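Local coordinates for protein Exo-arabinanase (PDB 3A72) that probably hydrolyses alpha-1,5-linked L-arabinan from the chain end, as an exo-acting glycoside hydrolase, and binds arabinobiose in its pocket, at residues R141-G145 against Y201-P205; Y164-Q168 against R204-V210; Y174-H180 against V192-Y198; S234-Y238 against P264-P268. Residue numbers count along the deposited sequence, not the author numbering.

Contact 1 of 4, residues R141-G145 against Y201-P205. With AHR (alpha-L-arabinofuranose), chain B.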
loop_
_atom_site.group_PDB
_atom_site.type_symbol
_atom_site.label_atom_id
_atom_site.label_comp_id
_atom_site.label_asym_id
_atom_site.label_seq_id
_atom_site.Cartn_x
_atom_site.Cartn_y
_atom_site.Cartn_z
ATOM N N ARG A 141 -1.871 13.399 12.318
ATOM C CA ARG A 141 -3.255 13.031 12.645
ATOM C C ARG A 141 -4.149 13.451 11.454
ATOM O O ARG A 141 -3.943 14.514 10.875
ATOM C CB ARG A 141 -3.784 13.713 13.909
ATOM C CG ARG A 141 -3.074 13.250 15.161
ATOM C CD ARG A 141 -3.744 13.846 16.401
ATOM N NE ARG A 141 -3.099 13.414 17.662
ATOM C CZ ARG A 141 -2.096 13.989 18.265
ATOM N NH1 ARG A 141 -1.557 15.090 17.778
ATOM N NH2 ARG A 141 -1.607 13.452 19.384
ATOM N N PRO A 142 -5.135 12.628 11.123
ATOM C CA PRO A 142 -5.984 12.863 9.941
ATOM C C PRO A 142 -7.126 13.808 10.238
ATOM O O PRO A 142 -8.285 13.452 10.085
ATOM C CB PRO A 142 -6.437 11.483 9.537
ATOM C CG PRO A 142 -6.607 10.814 10.891
ATOM C CD PRO A 142 -5.357 11.283 11.680
ATOM N N ASN A 143 -6.800 15.008 10.676
ATOM C CA ASN A 143 -7.761 16.061 10.938
ATOM C C ASN A 143 -7.576 17.179 9.942
ATOM O O ASN A 143 -6.463 17.526 9.577
ATOM C CB ASN A 143 -7.594 16.625 12.357
ATOM C CG ASN A 143 -7.952 15.626 13.418
ATOM O OD1 ASN A 143 -9.153 15.374 13.693
ATOM N ND2 ASN A 143 -7.034 15.055 14.042
ATOM N N ASN A 144 -8.656 17.724 9.465
ATOM C CA ASN A 144 -8.600 18.859 8.536
ATOM C C ASN A 144 -7.886 20.027 9.192
ATOM O O ASN A 144 -7.937 20.258 10.395
ATOM C CB ASN A 144 -10.009 19.253 8.111
ATOM C CG ASN A 144 -10.695 18.205 7.260
ATOM O OD1 ASN A 144 -10.042 17.396 6.574
ATOM N ND2 ASN A 144 -11.993 18.244 7.222
ATOM N N GLY A 145 -7.176 20.783 8.336
ATOM C CA GLY A 145 -6.382 21.916 8.748
ATOM C C GLY A 145 -4.959 21.620 9.054
ATOM O O GLY A 145 -4.111 22.509 8.997
ATOM N N TYR A 201 -14.451 21.081 0.409
ATOM C CA TYR A 201 -13.349 21.057 1.358
ATOM C C TYR A 201 -13.279 19.791 2.203
ATOM O O TYR A 201 -12.204 19.248 2.460
ATOM C CB TYR A 201 -13.437 22.324 2.245
ATOM C CG TYR A 201 -12.311 22.318 3.304
ATOM C CD1 TYR A 201 -11.034 22.702 2.931
ATOM C CD2 TYR A 201 -12.576 21.887 4.613
ATOM C CE1 TYR A 201 -10.024 22.673 3.889
ATOM C CE2 TYR A 201 -11.550 21.859 5.544
ATOM C CZ TYR A 201 -10.291 22.257 5.184
ATOM O OH TYR A 201 -9.269 22.224 6.120
ATOM N N THR A 202 -14.428 19.323 2.670
ATOM C CA THR A 202 -14.484 18.179 3.536
ATOM C C THR A 202 -14.219 16.849 2.825
ATOM O O THR A 202 -14.102 15.825 3.531
ATOM C CB THR A 202 -15.814 18.099 4.309
ATOM O OG1 THR A 202 -16.869 18.122 3.354
ATOM C CG2 THR A 202 -15.972 19.270 5.292
ATOM N N ASP A 203 -14.099 16.842 1.514
ATOM C CA ASP A 203 -13.679 15.606 0.824
ATOM C C ASP A 203 -12.225 15.278 1.203
ATOM O O ASP A 203 -11.344 16.148 1.235
ATOM C CB ASP A 203 -13.820 15.745 -0.665
ATOM C CG ASP A 203 -15.236 15.708 -1.191
ATOM O OD1 ASP A 203 -16.180 15.630 -0.384
ATOM O OD2 ASP A 203 -15.373 15.735 -2.457
ATOM N N ARG A 204 -11.999 13.991 1.427
ATOM C CA ARG A 204 -10.680 13.462 1.786
ATOM C C ARG A 204 -10.456 12.174 0.984
ATOM O O ARG A 204 -10.513 11.050 1.503
ATOM C CB ARG A 204 -10.548 13.197 3.319
ATOM C CG ARG A 204 -10.629 14.488 4.115
ATOM C CD ARG A 204 -10.667 14.206 5.655
ATOM N NE ARG A 204 -9.491 13.483 6.061
ATOM C CZ ARG A 204 -8.307 13.991 6.290
ATOM N NH1 ARG A 204 -8.112 15.290 6.348
ATOM N NH2 ARG A 204 -7.314 13.164 6.493
ATOM N N PRO A 205 -10.153 12.298 -0.319
ATOM C CA PRO A 205 -9.634 11.147 -1.052
ATOM C C PRO A 205 -8.302 10.752 -0.425
ATOM O O PRO A 205 -7.511 11.636 -0.006
ATOM C CB PRO A 205 -9.500 11.692 -2.468
ATOM C CG PRO A 205 -9.158 13.147 -2.268
ATOM C CD PRO A 205 -10.062 13.558 -1.124
HETATM O O5 AHR B . -4.555 7.901 9.411
HETATM C C5 AHR B . -4.178 8.560 8.159
HETATM C C4 AHR B . -5.405 8.668 7.298
HETATM O O4 AHR B . -5.768 7.348 6.872
HETATM C C3 AHR B . -5.165 9.466 6.022
HETATM O O3 AHR B . -5.430 10.859 6.265
HETATM C C2 AHR B . -6.184 8.831 5.046
HETATM O O2 AHR B . -5.739 8.827 3.691
HETATM C C1 AHR B . -6.417 7.425 5.598
HETATM O O1 AHR B . -7.830 7.219 5.884
HETATM O O HOH W 1 -13.782 16.108 6.332
#
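A loop meets the start of strand 204-212 and the residues leading into it at the edge of the sugar pocket, the two segments running in nearly opposite directions (163° apart), and polar groups do most of the joining. The direct hydrogen bond is donated by Arg-204 NH1 to Asn-144 OD1 (2.9 Å), which lies near the guanidinium plane. The amide of the same asparagine makes a second, water-mediated link: ND2 of Asn-144 donates to a water (2.9 Å) that in turn donates to Thr-202 O (2.8 Å). One side chain thus reaches both the first residue of strand 204-212 and the backbone just before it.

Van der Waals packing fills in around these bonds. Pro-142 CB lies 3.6 Å from Arg-204 NH2, while Pro-142 O sits over one face of the guanidinium. Farther out, Asn-144 CB packs 3.7 Å from Tyr-201 OH. Pro-142 is the centre of an inverse gamma turn, closed by a weak bond from Asn-143 N to Arg-141 O (2.9 Å). Gly-145 has phi 92°, where a beta carbon would be jammed against the preceding carbonyl oxygen.

Ligand contacts complete the group. Arg-204 NH2 is 3.0 Å from AHR O3, with Pro-142 CB 3.5 Å from the same oxygen. Both 141-145 and 201-203 lie in blade-to-blade connections, bordering the sugar pocket of a six-bladed beta-propeller, a fold consistent with the sialidase-like family.

Contact 2 of 4, residues Y164-Q168 against R204-V210. With AHR (alpha-L-arabinofuranose), chain B.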
loop_
_atom_site.group_PDB
_atom_site.type_symbol
_atom_site.label_atom_id
_atom_site.label_comp_id
_atom_site.label_asym_id
_atom_site.label_seq_id
_atom_site.Cartn_x
_atom_site.Cartn_y
_atom_site.Cartn_z
ATOM N N TYR A 164 3.472 7.907 -5.281
ATOM C CA TYR A 164 2.116 8.428 -5.015
ATOM C C TYR A 164 1.921 8.483 -3.520
ATOM O O TYR A 164 2.345 7.571 -2.805
ATOM C CB TYR A 164 1.069 7.518 -5.620
ATOM C CG TYR A 164 1.183 7.214 -7.106
ATOM C CD1 TYR A 164 0.610 8.020 -8.068
ATOM C CD2 TYR A 164 1.879 6.056 -7.527
ATOM C CE1 TYR A 164 0.724 7.709 -9.413
ATOM C CE2 TYR A 164 1.974 5.739 -8.854
ATOM C CZ TYR A 164 1.402 6.566 -9.814
ATOM O OH TYR A 164 1.510 6.196 -11.127
ATOM N N TYR A 165 1.216 9.501 -3.018
ATOM C CA TYR A 165 0.957 9.591 -1.566
ATOM C C TYR A 165 -0.208 10.520 -1.349
ATOM O O TYR A 165 -0.691 11.216 -2.241
ATOM C CB TYR A 165 2.211 9.981 -0.784
ATOM C CG TYR A 165 2.851 11.302 -1.153
ATOM C CD1 TYR A 165 2.534 12.453 -0.448
ATOM C CD2 TYR A 165 3.781 11.419 -2.182
ATOM C CE1 TYR A 165 3.123 13.657 -0.773
ATOM C CE2 TYR A 165 4.375 12.604 -2.490
ATOM C CZ TYR A 165 4.047 13.723 -1.795
ATOM O OH TYR A 165 4.622 14.933 -2.136
ATOM N N SER A 166 -0.726 10.490 -0.102
ATOM C CA SER A 166 -1.786 11.358 0.338
ATOM C C SER A 166 -1.204 12.630 0.962
ATOM O O SER A 166 -0.192 12.532 1.673
ATOM C CB SER A 166 -2.686 10.666 1.342
ATOM O OG SER A 166 -3.136 9.411 0.867
ATOM N N ASP A 167 -1.832 13.774 0.720
ATOM C CA ASP A 167 -1.233 15.054 1.053
ATOM C C ASP A 167 -2.252 15.964 1.688
ATOM O O ASP A 167 -3.297 16.237 1.064
ATOM C CB ASP A 167 -0.676 15.679 -0.217
ATOM C CG ASP A 167 0.205 16.869 -0.036
ATOM O OD1 ASP A 167 0.458 17.258 1.139
ATOM O OD2 ASP A 167 0.697 17.412 -1.049
ATOM N N GLN A 168 -1.996 16.481 2.875
ATOM C CA GLN A 168 -2.808 17.477 3.501
ATOM C C GLN A 168 -2.179 18.883 3.462
ATOM O O GLN A 168 -2.742 19.825 4.047
ATOM C CB GLN A 168 -3.135 17.114 4.954
ATOM C CG GLN A 168 -4.080 15.903 5.062
ATOM C CD GLN A 168 -4.593 15.679 6.447
ATOM O OE1 GLN A 168 -5.010 16.668 7.184
ATOM N NE2 GLN A 168 -4.721 14.512 6.861
ATOM N N ARG A 204 -11.999 13.991 1.427
ATOM C CA ARG A 204 -10.680 13.462 1.786
ATOM C C ARG A 204 -10.456 12.174 0.984
ATOM O O ARG A 204 -10.513 11.050 1.503
ATOM C CB ARG A 204 -10.548 13.197 3.319
ATOM C CG ARG A 204 -10.629 14.488 4.115
ATOM C CD ARG A 204 -10.667 14.206 5.655
ATOM N NE ARG A 204 -9.491 13.483 6.061
ATOM C CZ ARG A 204 -8.307 13.991 6.290
ATOM N NH1 ARG A 204 -8.112 15.290 6.348
ATOM N NH2 ARG A 204 -7.314 13.164 6.493
ATOM N N PRO A 205 -10.153 12.298 -0.319
ATOM C CA PRO A 205 -9.634 11.147 -1.052
ATOM C C PRO A 205 -8.302 10.752 -0.425
ATOM O O PRO A 205 -7.511 11.636 -0.006
ATOM C CB PRO A 205 -9.500 11.692 -2.468
ATOM C CG PRO A 205 -9.158 13.147 -2.268
ATOM C CD PRO A 205 -10.062 13.558 -1.124
ATOM N N GLY A 206 -8.001 9.463 -0.371
ATOM C CA GLY A 206 -6.769 8.989 0.246
ATOM C C GLY A 206 -6.424 7.591 -0.180
ATOM O O GLY A 206 -7.214 6.818 -0.716
ATOM N N MET A 207 -5.178 7.205 0.151
ATOM C CA MET A 207 -4.681 5.851 0.148
ATOM C C MET A 207 -4.557 5.278 -1.257
ATOM O O MET A 207 -5.174 4.289 -1.616
ATOM C CB MET A 207 -5.535 4.936 1.027
ATOM C CG MET A 207 -5.732 5.524 2.433
ATOM S SD MET A 207 -6.361 4.359 3.672
ATOM C CE MET A 207 -4.845 3.469 4.060
ATOM N N PRO A 208 -3.676 5.889 -2.091
ATOM C CA PRO A 208 -3.577 5.461 -3.495
ATOM C C PRO A 208 -2.812 4.174 -3.650
ATOM O O PRO A 208 -1.697 4.016 -3.105
ATOM C CB PRO A 208 -2.820 6.633 -4.145
ATOM C CG PRO A 208 -1.940 7.176 -3.017
ATOM C CD PRO A 208 -2.776 7.014 -1.768
ATOM N N VAL A 209 -3.364 3.266 -4.470
ATOM C CA VAL A 209 -2.690 2.029 -4.808
ATOM C C VAL A 209 -2.875 1.828 -6.321
ATOM O O VAL A 209 -3.977 2.056 -6.834
ATOM C CB VAL A 209 -3.207 0.838 -3.989
ATOM C CG1 VAL A 209 -2.643 -0.493 -4.485
ATOM C CG2 VAL A 209 -2.922 1.031 -2.507
ATOM N N VAL A 210 -1.829 1.399 -7.033
ATOM C CA VAL A 210 -1.881 1.322 -8.505
ATOM C C VAL A 210 -1.506 -0.081 -8.929
ATOM O O VAL A 210 -0.580 -0.690 -8.370
ATOM C CB VAL A 210 -0.948 2.354 -9.135
ATOM C CG1 VAL A 210 -1.029 2.314 -10.648
ATOM C CG2 VAL A 210 -1.271 3.744 -8.648
HETATM O O5 AHR B . -4.555 7.901 9.411
HETATM C C5 AHR B . -4.178 8.560 8.159
HETATM C C4 AHR B . -5.405 8.668 7.298
HETATM O O4 AHR B . -5.768 7.348 6.872
HETATM C C3 AHR B . -5.165 9.466 6.022
HETATM O O3 AHR B . -5.430 10.859 6.265
HETATM C C2 AHR B . -6.184 8.831 5.046
HETATM O O2 AHR B . -5.739 8.827 3.691
HETATM C C1 AHR B . -6.417 7.425 5.598
HETATM O O1 AHR B . -7.830 7.219 5.884
#
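Two strands run antiparallel here, at 171° with axes only 6.0 Å apart at closest, yet no hydrogen bond joins their backbones. A backbone amide instead bonds to a side chain: Met-207 N donates to Ser-166 OG (3.1 Å, almost linear at 176°). Met-207 has left-handed backbone angles (69/63) within strand 204-212, and Pro-208 beside it has no amide hydrogen to offer. Ser-166 OG is also hydrogen-bonded to Glu-151 of the neighbouring strand 149-157, which links the two strands to a residue that binds the sugar.

Away from the pocket the contact turns apolar. Pro-208 CG packs on Tyr-164 CB (4.0 Å), and Val-210 CG2 sits over the face of the Tyr-164 ring, a CH-pi contact 4.1 Å from the centroid. The hydroxyl of that tyrosine reaches on to Pro-245 O.

Toward the ligand, the amide end of Gln-168 lies near the edge of the Arg-204 guanidinium, whose NH2 is 3.0 Å from AHR O3. Gly-206 CA and Met-207 CG approach AHR O2 to 3.6 and 3.5 Å; a beta carbon on Gly-206 would collide with that hydroxyl. Strand 160-167 is the second of its sheet and strand 204-212 the first of the next, so this is the face-to-face packing of adjacent blades in a six-bladed beta-propeller, with arabinofuranose held at one end of the interface.

Contact 3 of 4, residues Y174-H180 against V192-Y198. With AHR (alpha-L-arabinofuranose), chain B.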
loop_
_atom_site.group_PDB
_atom_site.type_symbol
_atom_site.label_atom_id
_atom_site.label_comp_id
_atom_site.label_asym_id
_atom_site.label_seq_id
_atom_site.Cartn_x
_atom_site.Cartn_y
_atom_site.Cartn_z
ATOM N N TYR A 174 -8.213 22.155 0.441
ATOM C CA TYR A 174 -8.668 20.765 0.476
ATOM C C TYR A 174 -8.447 20.185 1.854
ATOM O O TYR A 174 -7.443 20.448 2.486
ATOM C CB TYR A 174 -7.865 19.926 -0.528
ATOM C CG TYR A 174 -7.880 20.484 -1.931
ATOM C CD1 TYR A 174 -8.976 20.397 -2.727
ATOM C CD2 TYR A 174 -6.729 21.113 -2.430
ATOM C CE1 TYR A 174 -9.034 20.898 -4.023
ATOM C CE2 TYR A 174 -6.757 21.628 -3.730
ATOM C CZ TYR A 174 -7.908 21.506 -4.507
ATOM O OH TYR A 174 -7.872 22.060 -5.775
ATOM N N GLY A 175 -9.348 19.315 2.331
ATOM C CA GLY A 175 -9.074 18.540 3.505
ATOM C C GLY A 175 -7.880 17.626 3.291
ATOM O O GLY A 175 -6.989 17.502 4.145
ATOM N N GLN A 176 -7.883 16.901 2.164
ATOM C CA GLN A 176 -6.784 16.042 1.742
ATOM C C GLN A 176 -6.849 15.916 0.228
ATOM O O GLN A 176 -7.939 15.936 -0.344
ATOM C CB GLN A 176 -6.801 14.692 2.444
ATOM C CG GLN A 176 -5.568 13.831 2.198
ATOM C CD GLN A 176 -5.584 12.571 3.026
ATOM O OE1 GLN A 176 -6.241 11.551 2.576
ATOM N NE2 GLN A 176 -4.958 12.555 4.116
ATOM N N THR A 177 -5.701 15.706 -0.397
ATOM C CA THR A 177 -5.579 15.335 -1.802
ATOM C C THR A 177 -4.719 14.116 -1.926
ATOM O O THR A 177 -4.114 13.643 -0.947
ATOM C CB THR A 177 -4.979 16.482 -2.648
ATOM O OG1 THR A 177 -3.617 16.602 -2.271
ATOM C CG2 THR A 177 -5.764 17.769 -2.439
ATOM N N MET A 178 -4.568 13.587 -3.151
ATOM C CA MET A 178 -3.492 12.645 -3.423
ATOM C C MET A 178 -2.644 13.214 -4.566
ATOM O O MET A 178 -3.165 13.875 -5.499
ATOM C CB MET A 178 -3.988 11.264 -3.780
ATOM C CG MET A 178 -4.728 10.621 -2.597
ATOM S SD MET A 178 -5.521 9.052 -3.000
ATOM C CE MET A 178 -6.627 9.618 -4.272
ATOM N N VAL A 179 -1.375 12.985 -4.480
ATOM C CA VAL A 179 -0.325 13.591 -5.300
ATOM C C VAL A 179 0.715 12.570 -5.662
ATOM O O VAL A 179 0.744 11.433 -5.138
ATOM C CB VAL A 179 0.329 14.775 -4.541
ATOM C CG1 VAL A 179 -0.708 15.779 -4.067
ATOM C CG2 VAL A 179 1.162 14.285 -3.399
ATOM N N HIS A 180 1.684 12.993 -6.478
ATOM C CA HIS A 180 2.888 12.205 -6.641
ATOM C C HIS A 180 4.088 13.124 -6.886
ATOM O O HIS A 180 3.944 14.292 -7.259
ATOM C CB HIS A 180 2.815 11.123 -7.778
ATOM C CG HIS A 180 2.732 11.729 -9.130
ATOM N ND1 HIS A 180 3.695 12.143 -9.990
ATOM C CD2 HIS A 180 1.559 11.930 -9.763
ATOM C CE1 HIS A 180 3.085 12.612 -11.123
ATOM N NE2 HIS A 180 1.766 12.479 -10.974
ATOM N N VAL A 192 5.707 18.467 -6.618
ATOM C CA VAL A 192 4.450 17.815 -6.304
ATOM C C VAL A 192 3.451 18.009 -7.433
ATOM O O VAL A 192 3.164 19.141 -7.837
ATOM C CB VAL A 192 3.880 18.369 -4.952
ATOM C CG1 VAL A 192 2.548 17.734 -4.644
ATOM C CG2 VAL A 192 4.926 18.110 -3.864
ATOM N N VAL A 193 2.860 16.943 -7.907
ATOM C CA VAL A 193 1.806 16.919 -8.928
ATOM C C VAL A 193 0.518 16.479 -8.277
ATOM O O VAL A 193 0.456 15.396 -7.700
ATOM C CB VAL A 193 2.193 15.995 -10.093
ATOM C CG1 VAL A 193 1.075 15.942 -11.119
ATOM C CG2 VAL A 193 3.465 16.476 -10.727
ATOM N N GLU A 194 -0.525 17.309 -8.359
ATOM C CA GLU A 194 -1.831 16.921 -7.825
ATOM C C GLU A 194 -2.511 15.911 -8.727
ATOM O O GLU A 194 -2.665 16.138 -9.925
ATOM C CB GLU A 194 -2.719 18.157 -7.673
ATOM C CG GLU A 194 -2.126 19.202 -6.770
ATOM C CD GLU A 194 -2.228 18.839 -5.334
ATOM O OE1 GLU A 194 -2.998 18.001 -4.844
ATOM O OE2 GLU A 194 -1.542 19.563 -4.555
ATOM N N ASP A 195 -2.896 14.796 -8.186
ATOM C CA ASP A 195 -3.563 13.734 -8.935
ATOM C C ASP A 195 -5.078 13.716 -8.700
ATOM O O ASP A 195 -5.840 13.620 -9.660
ATOM C CB ASP A 195 -2.928 12.394 -8.555
ATOM C CG ASP A 195 -1.574 12.203 -9.135
ATOM O OD1 ASP A 195 -1.262 12.790 -10.205
ATOM O OD2 ASP A 195 -0.782 11.406 -8.525
ATOM N N VAL A 196 -5.475 13.741 -7.426
ATOM C CA VAL A 196 -6.877 13.650 -7.088
ATOM C C VAL A 196 -7.206 14.795 -6.113
ATOM O O VAL A 196 -6.695 14.816 -4.977
ATOM C CB VAL A 196 -7.275 12.292 -6.507
ATOM C CG1 VAL A 196 -8.750 12.315 -6.108
ATOM C CG2 VAL A 196 -6.989 11.174 -7.490
ATOM N N THR A 197 -8.019 15.730 -6.579
ATOM C CA THR A 197 -8.550 16.827 -5.796
ATOM C C THR A 197 -10.037 16.940 -6.058
ATOM O O THR A 197 -10.498 16.629 -7.168
ATOM C CB THR A 197 -7.876 18.172 -6.108
ATOM O OG1 THR A 197 -8.288 18.620 -7.365
ATOM C CG2 THR A 197 -6.348 18.079 -6.120
ATOM N N TYR A 198 -10.759 17.422 -5.059
ATOM C CA TYR A 198 -12.232 17.645 -5.175
ATOM C C TYR A 198 -12.571 19.028 -4.654
ATOM O O TYR A 198 -11.917 19.565 -3.751
ATOM C CB TYR A 198 -13.007 16.537 -4.398
ATOM C CG TYR A 198 -12.934 15.215 -5.098
ATOM C CD1 TYR A 198 -13.681 14.994 -6.254
ATOM C CD2 TYR A 198 -12.126 14.168 -4.686
ATOM C CE1 TYR A 198 -13.619 13.808 -6.945
ATOM C CE2 TYR A 198 -12.065 12.991 -5.362
ATOM C CZ TYR A 198 -12.827 12.799 -6.477
ATOM O OH TYR A 198 -12.728 11.598 -7.141
HETATM O O5 AHR B . -4.555 7.901 9.411
HETATM C C5 AHR B . -4.178 8.560 8.159
HETATM C C4 AHR B . -5.405 8.668 7.298
HETATM O O4 AHR B . -5.768 7.348 6.872
HETATM C C3 AHR B . -5.165 9.466 6.022
HETATM O O3 AHR B . -5.430 10.859 6.265
HETATM C C2 AHR B . -6.184 8.831 5.046
HETATM O O2 AHR B . -5.739 8.827 3.691
HETATM C C1 AHR B . -6.417 7.425 5.598
HETATM O O1 AHR B . -7.830 7.219 5.884
HETATM O O HOH W 2 -9.751 16.912 -2.372
HETATM O O HOH W 3 -1.509 10.118 -6.297
#
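The outer hairpin of a beta-propeller blade is closed here, strand 193-196 forming the blade's edge beside strand 177-183. Val-192 CG1 opens the contact by packing on Val-179 CB (3.7 Å). Val-193 pairs with His-180 through two backbone bonds, Val-193 N to His-180 O (2.9 Å) and His-180 N to Val-193 O (3.0 Å), and its CB lies over the imidazole face. Glu-194 opposes Val-179 and accepts a bond from Thr-177 OG1 at OE1 (3.0 Å). Next comes a classic beta bulge: Asp-195 N and Val-196 N both donate to Met-178 O (2.9 and 3.0 Å), while Val-196 O accepts from Met-178 N (3.1 Å). Val-196 CB meets Met-178 CE at 3.5 Å on the face turned to the next blade, where Tyr-220 and Pro-205 cover them. Thr-197 CB makes an off-centre CH-pi contact with the Tyr-174 ring. Past the strand, a water accepts from Tyr-198 N (2.9 Å) and donates to Gln-176 O (2.9 Å).

Contact 4 of 4, residues S234-Y238 against P264-P268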
loop_
_atom_site.group_PDB
_atom_site.type_symbol
_atom_site.label_atom_id
_atom_site.label_comp_id
_atom_site.label_asym_id
_atom_site.label_seq_id
_atom_site.Cartn_x
_atom_site.Cartn_y
_atom_site.Cartn_z
ATOM N N SER A 234 -18.550 8.781 4.379
ATOM C CA SER A 234 -18.195 7.428 4.020
ATOM C C SER A 234 -16.925 7.464 3.162
ATOM O O SER A 234 -16.521 8.512 2.656
ATOM C CB SER A 234 -19.334 6.770 3.229
ATOM O OG SER A 234 -19.639 7.426 2.023
ATOM N N PHE A 235 -16.330 6.273 2.993
ATOM C CA PHE A 235 -15.069 6.087 2.261
ATOM C C PHE A 235 -15.224 5.042 1.173
ATOM O O PHE A 235 -14.432 4.075 1.110
ATOM C CB PHE A 235 -13.949 5.690 3.233
ATOM C CG PHE A 235 -13.552 6.736 4.235
ATOM C CD1 PHE A 235 -12.577 7.640 3.918
ATOM C CD2 PHE A 235 -14.080 6.757 5.502
ATOM C CE1 PHE A 235 -12.112 8.599 4.852
ATOM C CE2 PHE A 235 -13.666 7.700 6.418
ATOM C CZ PHE A 235 -12.645 8.571 6.099
ATOM N N PRO A 236 -16.160 5.201 0.235
ATOM C CA PRO A 236 -16.285 4.213 -0.866
ATOM C C PRO A 236 -15.045 4.150 -1.707
ATOM O O PRO A 236 -14.330 5.137 -1.925
ATOM C CB PRO A 236 -17.437 4.767 -1.692
ATOM C CG PRO A 236 -17.393 6.255 -1.403
ATOM C CD PRO A 236 -17.072 6.346 0.068
ATOM N N LEU A 237 -14.804 2.958 -2.260
ATOM C CA LEU A 237 -13.687 2.788 -3.177
ATOM C C LEU A 237 -14.036 3.361 -4.549
ATOM O O LEU A 237 -15.122 3.132 -5.109
ATOM C CB LEU A 237 -13.301 1.313 -3.329
ATOM C CG LEU A 237 -12.898 0.639 -2.021
ATOM C CD1 LEU A 237 -12.297 -0.728 -2.362
ATOM C CD2 LEU A 237 -11.978 1.480 -1.169
ATOM N N TYR A 238 -13.070 4.099 -5.103
ATOM C CA TYR A 238 -13.116 4.689 -6.443
ATOM C C TYR A 238 -11.852 4.324 -7.169
ATOM O O TYR A 238 -10.812 4.054 -6.562
ATOM C CB TYR A 238 -13.211 6.243 -6.374
ATOM C CG TYR A 238 -14.605 6.785 -6.242
ATOM C CD1 TYR A 238 -15.403 6.534 -5.142
ATOM C CD2 TYR A 238 -15.134 7.572 -7.253
ATOM C CE1 TYR A 238 -16.679 7.054 -5.076
ATOM C CE2 TYR A 238 -16.433 8.116 -7.197
ATOM C CZ TYR A 238 -17.201 7.841 -6.101
ATOM O OH TYR A 238 -18.468 8.344 -5.972
ATOM N N PRO A 264 -18.042 -1.500 -0.872
ATOM C CA PRO A 264 -16.752 -1.602 -0.131
ATOM C C PRO A 264 -16.259 -0.227 0.281
ATOM O O PRO A 264 -16.346 0.750 -0.479
ATOM C CB PRO A 264 -15.814 -2.259 -1.126
ATOM C CG PRO A 264 -16.447 -2.218 -2.405
ATOM C CD PRO A 264 -17.891 -1.859 -2.285
ATOM N N THR A 265 -15.656 -0.163 1.458
ATOM C CA THR A 265 -15.142 1.089 1.983
ATOM C C THR A 265 -13.773 0.913 2.611
ATOM O O THR A 265 -13.456 -0.136 3.224
ATOM C CB THR A 265 -16.094 1.731 3.018
ATOM O OG1 THR A 265 -16.263 0.840 4.108
ATOM C CG2 THR A 265 -17.432 2.081 2.409
ATOM N N SER A 266 -12.984 1.973 2.497
ATOM C CA SER A 266 -11.704 2.238 3.149
ATOM C C SER A 266 -10.532 1.465 2.509
ATOM O O SER A 266 -10.657 0.317 2.046
ATOM C CB SER A 266 -11.726 1.962 4.625
ATOM O OG SER A 266 -12.635 2.816 5.312
ATOM N N SER A 267 -9.364 2.134 2.543
ATOM C CA SER A 267 -8.063 1.517 2.426
ATOM C C SER A 267 -7.967 0.391 1.410
ATOM O O SER A 267 -7.764 -0.771 1.778
ATOM C CB SER A 267 -7.582 1.041 3.793
ATOM O OG SER A 267 -8.303 -0.066 4.296
ATOM N N PRO A 268 -8.059 0.717 0.141
ATOM C CA PRO A 268 -8.051 -0.337 -0.890
ATOM C C PRO A 268 -6.668 -0.877 -1.172
ATOM O O PRO A 268 -5.634 -0.239 -0.950
ATOM C CB PRO A 268 -8.550 0.419 -2.134
ATOM C CG PRO A 268 -8.005 1.824 -1.939
ATOM C CD PRO A 268 -8.174 2.069 -0.462
#
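This is a short backbone bridge between the start of strand 237-242, with the residues just before it, and a loop, residues 264-268, that leads into strand 269-273 of the following sheet. Pro-236 and Thr-265 face each other with CA atoms 4.4 Å apart, and one hydrogen bond lies on either side of the pair. Ser-266 N donates to Phe-235 O (2.9 Å), and Leu-237 N donates to Pro-264 O (3.2 Å). Beside these bonds lie two CA-H...O contacts, from Pro-236 CA to Pro-264 O (3.5 Å) and from Thr-265 CA to Phe-235 O (3.2 Å). In the six-bladed beta-propeller, 264-268 belongs to the connection that passes from the outer strand of one blade to the inner strand of the next, so the bridge ties this connection back to the blade it has just left. Leu-237 supplies most of the apolar packing: CD1 lies 4.0 Å from Pro-264 CB, and CD2 lies 3.7 Å from Pro-268 CB. On the pocket side, Phe-235 CB approaches Ser-266 OG at 3.8 Å, and the phenylalanine side chain is about 5 Å from a bound arabinofuranose. The backbone amide of Ser-267 donates to Glu-223, which also hydrogen-bonds the sugar.

Contact 2 is fully buried, contacts 3 and 4 partly, and contact 1 lies at the surface. Contacts 1 and 2 share Arg-204 and line the arabinofuranose site, to which contact 3 adds Gln-176. Contact 3 adjoins contact 2 within one blade (Asp-167 N to Thr-177 O, 2.8 Å). Contact 4 joins the blade of strand 204-212 to the connection leading out of it and touches contact 2 where Met-207 SD packs on Ser-267 CB (3.5 Å). Chemistry follows position: backbone pairing within a blade; side-chain packing and one amide-to-serine bond between blade faces; polar side chains, with one water bridge, where the surface loop meets strand 204-212; and a two-bond backbone bridge with leucine-proline packing at the connection.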